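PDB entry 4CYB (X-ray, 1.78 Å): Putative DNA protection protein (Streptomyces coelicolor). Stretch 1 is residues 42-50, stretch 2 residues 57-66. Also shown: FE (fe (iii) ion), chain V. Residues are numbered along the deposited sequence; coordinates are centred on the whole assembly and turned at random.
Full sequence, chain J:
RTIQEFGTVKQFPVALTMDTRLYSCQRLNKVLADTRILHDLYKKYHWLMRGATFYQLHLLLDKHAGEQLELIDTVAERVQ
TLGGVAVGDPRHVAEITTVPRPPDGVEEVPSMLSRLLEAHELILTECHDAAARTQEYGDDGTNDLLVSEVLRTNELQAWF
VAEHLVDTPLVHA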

# COMPACT_ATOMS: atom_id res chain seq x y z
N TYR J 42 23.91 16.66 9.13
CA TYR J 42 22.70 16.13 9.72
C TYR J 42 22.91 14.63 10.00
O TYR J 42 22.51 14.17 11.05
CB TYR J 42 21.52 16.31 8.75
CG TYR J 42 20.73 17.52 9.03
CD1 TYR J 42 20.00 17.62 10.22
CD2 TYR J 42 20.72 18.60 8.11
CE1 TYR J 42 19.25 18.73 10.49
CE2 TYR J 42 19.98 19.74 8.39
CZ TYR J 42 19.27 19.78 9.58
OH TYR J 42 18.49 20.88 9.88
N LYS J 43 23.55 13.87 9.09
CA LYS J 43 23.83 12.43 9.36
C LYS J 43 24.85 12.26 10.53
O LYS J 43 24.65 11.46 11.43
CB LYS J 43 24.39 11.68 8.13
CG LYS J 43 23.38 11.47 6.99
CD LYS J 43 22.08 10.72 7.43
CE LYS J 43 22.43 9.30 7.98
NZ LYS J 43 21.14 8.57 8.10
N LYS J 44 25.88 13.09 10.55
CA LYS J 44 26.81 13.12 11.71
C LYS J 44 26.07 13.24 13.04
O LYS J 44 26.31 12.45 13.96
CB LYS J 44 27.91 14.19 11.53
CG LYS J 44 28.93 14.37 12.72
CD LYS J 44 29.75 15.67 12.53
CE LYS J 44 30.60 16.09 13.76
NZ LYS J 44 31.79 15.20 13.87
N TYR J 45 25.17 14.21 13.16
CA TYR J 45 24.52 14.45 14.42
C TYR J 45 23.40 13.40 14.68
O TYR J 45 23.13 13.10 15.79
CB TYR J 45 23.99 15.88 14.41
CG TYR J 45 25.12 16.92 14.35
CD1 TYR J 45 26.38 16.65 14.96
CD2 TYR J 45 24.93 18.14 13.73
CE1 TYR J 45 27.42 17.59 14.95
CE2 TYR J 45 25.99 19.07 13.65
CZ TYR J 45 27.20 18.80 14.26
OH TYR J 45 28.19 19.75 14.20
N HIS J 46 22.77 12.87 13.63
CA HIS J 46 21.83 11.71 13.76
C HIS J 46 22.60 10.60 14.46
O HIS J 46 22.03 9.97 15.36
CB HIS J 46 21.39 11.30 12.34
CG HIS J 46 20.63 9.96 12.23
ND1 HIS J 46 19.36 9.82 12.65
CD2 HIS J 46 21.00 8.76 11.64
CE1 HIS J 46 18.88 8.58 12.30
NE2 HIS J 46 19.90 7.91 11.71
N TRP J 47 23.87 10.35 14.09
CA TRP J 47 24.65 9.25 14.75
C TRP J 47 25.18 9.58 16.11
O TRP J 47 25.08 8.78 17.04
CB TRP J 47 25.84 8.82 13.90
CG TRP J 47 25.38 8.32 12.54
CD1 TRP J 47 24.31 7.48 12.26
CD2 TRP J 47 25.98 8.65 11.26
NE1 TRP J 47 24.18 7.29 10.89
CE2 TRP J 47 25.19 7.92 10.23
CE3 TRP J 47 27.12 9.40 10.87
CZ2 TRP J 47 25.49 8.02 8.88
CZ3 TRP J 47 27.43 9.46 9.50
CH2 TRP J 47 26.63 8.82 8.53
N LEU J 48 25.73 10.81 16.25
CA LEU J 48 26.45 11.18 17.47
C LEU J 48 25.56 11.69 18.58
O LEU J 48 26.05 11.96 19.69
CB LEU J 48 27.45 12.31 17.20
CG LEU J 48 28.63 12.04 16.26
CD1 LEU J 48 29.72 13.12 16.35
CD2 LEU J 48 29.14 10.62 16.20
N MET J 49 24.28 11.87 18.29
CA MET J 49 23.34 12.41 19.28
C MET J 49 23.34 11.62 20.59
O MET J 49 23.63 10.40 20.60
CB MET J 49 21.92 12.49 18.66
CG MET J 49 20.86 13.09 19.57
SD MET J 49 21.27 14.80 20.09
CE MET J 49 21.77 15.52 18.51
N ARG J 50 23.04 12.31 21.69
CA ARG J 50 22.95 11.68 23.03
C ARG J 50 22.17 12.61 23.95
O ARG J 50 21.95 13.75 23.60
CB ARG J 50 24.35 11.41 23.60
CG ARG J 50 25.26 12.65 23.68
CD ARG J 50 26.75 12.25 23.61
NE ARG J 50 27.05 11.44 22.41
CZ ARG J 50 28.08 10.59 22.26
NH1 ARG J 50 29.00 10.40 23.22
NH2 ARG J 50 28.22 9.94 21.11
N LEU J 57 15.58 13.75 18.64
CA LEU J 57 16.50 14.45 17.74
C LEU J 57 17.08 13.53 16.67
O LEU J 57 17.29 13.94 15.53
CB LEU J 57 17.65 15.10 18.53
CG LEU J 57 17.17 16.32 19.35
CD1 LEU J 57 18.32 16.98 20.12
CD2 LEU J 57 16.40 17.34 18.47
N HIS J 58 17.34 12.29 17.07
CA HIS J 58 17.82 11.27 16.11
C HIS J 58 16.84 11.18 14.94
O HIS J 58 17.24 11.21 13.78
CB HIS J 58 17.96 9.97 16.88
CG HIS J 58 18.33 8.77 16.05
ND1 HIS J 58 19.60 8.51 15.71
CD2 HIS J 58 17.55 7.73 15.55
CE1 HIS J 58 19.65 7.29 15.04
NE2 HIS J 58 18.39 6.82 14.96
N LEU J 59 15.55 11.12 15.23
CA LEU J 59 14.52 11.09 14.17
C LEU J 59 14.41 12.36 13.36
O LEU J 59 14.34 12.32 12.13
CB LEU J 59 13.14 10.82 14.76
CG LEU J 59 13.10 9.36 15.31
CD1 LEU J 59 11.72 9.12 15.91
CD2 LEU J 59 13.49 8.28 14.30
N LEU J 60 14.44 13.48 14.05
CA LEU J 60 14.30 14.77 13.39
C LEU J 60 15.47 15.02 12.47
O LEU J 60 15.29 15.47 11.32
CB LEU J 60 14.27 15.89 14.43
CG LEU J 60 14.19 17.29 13.79
CD1 LEU J 60 12.88 17.52 13.02
CD2 LEU J 60 14.33 18.31 14.90
N LEU J 61 16.68 14.71 12.93
CA LEU J 61 17.85 14.93 12.09
C LEU J 61 17.84 14.01 10.87
O LEU J 61 18.24 14.42 9.79
CB LEU J 61 19.15 14.73 12.89
CG LEU J 61 19.28 15.65 14.12
CD1 LEU J 61 20.44 15.30 15.03
CD2 LEU J 61 19.38 17.08 13.75
N ASP J 62 17.37 12.76 11.04
CA ASP J 62 17.24 11.93 9.85
C ASP J 62 16.18 12.43 8.85
O ASP J 62 16.36 12.25 7.64
CB ASP J 62 16.94 10.49 10.24
CG ASP J 62 17.56 9.51 9.31
OD1 ASP J 62 18.63 9.80 8.70
OD2 ASP J 62 16.99 8.44 9.21
N LYS J 63 15.08 13.01 9.35
CA LYS J 63 14.04 13.51 8.48
C LYS J 63 14.69 14.63 7.65
O LYS J 63 14.53 14.69 6.43
CB LYS J 63 12.91 14.08 9.34
CG LYS J 63 11.82 14.72 8.46
CD LYS J 63 10.88 15.53 9.35
CE LYS J 63 9.71 16.02 8.50
NZ LYS J 63 9.99 17.32 7.81
N HIS J 64 15.45 15.50 8.33
CA HIS J 64 16.10 16.60 7.58
C HIS J 64 17.17 16.13 6.62
O HIS J 64 17.23 16.64 5.47
CB HIS J 64 16.65 17.70 8.51
CG HIS J 64 15.60 18.43 9.23
ND1 HIS J 64 15.88 19.56 9.96
CD2 HIS J 64 14.23 18.26 9.27
CE1 HIS J 64 14.75 20.02 10.49
NE2 HIS J 64 13.73 19.26 10.04
N ALA J 65 17.95 15.12 7.01
CA ALA J 65 18.97 14.56 6.10
C ALA J 65 18.30 14.01 4.83
O ALA J 65 18.79 14.26 3.73
CB ALA J 65 19.74 13.42 6.79
N GLY J 66 17.21 13.24 4.97
CA GLY J 66 16.53 12.68 3.79
C GLY J 66 16.05 13.77 2.85
O GLY J 66 16.16 13.66 1.66
FE FE V . 19.72 5.54 11.01
O HOH W 1 17.81 5.65 12.35
O HOH W 2 18.79 6.46 8.99
O HOH W 3 18.50 3.46 10.76

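The two stretches pack as nearly antiparallel helices, with axes 8.4 Å apart at closest approach and N-to-C directions 161° apart, and together they bury 643 Å². The CA atoms of His 46 and His 58 lie 4.7 Å apart, and those of Tyr 42 and Ala 65 5.4 Å apart.

The main bump is Leu 61, whose CA-to-CB bond points toward the first stretch. Leu 61 CD1 enters a hollow lined by Tyr 45, His 46 and Met 49, lying 3.5 Å from Tyr 45 C, 3.6 Å from His 46 N and 3.7 Å from Met 49 CE. The other methyl, Leu 61 CD2, meets the edge of the Tyr 42 ring, 3.6 Å from Tyr 42 CD1. A branched aliphatic side chain suits this position because its two methyls fill separate spaces. Met 49, the first residue to leave helical geometry, closes the hollow: its flexible thioether bends through p values of chi2 and chi3, placing Met 49 SD 3.7 Å from Leu 57 CD1.

At the other end, the Tyr 42 ring reaches across the second helix. His 64 CB sits over one face, 3.6 Å from the Tyr 42 ring centroid, and beyond it the imidazole donates from His 64 ND1 to Tyr 42 OH at 2.9 Å, although the position of that hydroxyl is less certain. The short side chain of Ala 65 leaves space for its neighbours: Ala 65 CB is 3.9 Å from Tyr 42 CB and 3.6 Å from Lys 43 CD. Lys 43 passes this methyl with chi1 to chi3 all m, and Lys 43 NZ forms a salt bridge with Asp 62 OD1 at 2.9 Å.

Between Leu 61 and the metal site, two histidines interlock. The rings of His 46 and His 58, both with chi1 t, form an offset stack with centroids 3.8 Å apart and planes at 14°. Each ring also reaches the other's backbone: His 46 ND1 donates to His 58 O at 2.8 Å, and His 58 ND1 to His 46 O at 2.9 Å. The opposite face of the His 46 ring is covered by Asp 62, with Asp 62 CG 3.4 Å from His 46 CE1, so the imidazole is held as a flat wedge between two side chains. With ND1 committed as a donor, His 46 NE2 is free to bind FE at 2.5 Å. Two iron-bound waters extend the link to the second helix: water 1 hydrogen-bonds with His 58 NE2 at 2.9 Å, and water 2 donates to Asp 62 OD2 at 2.7 Å.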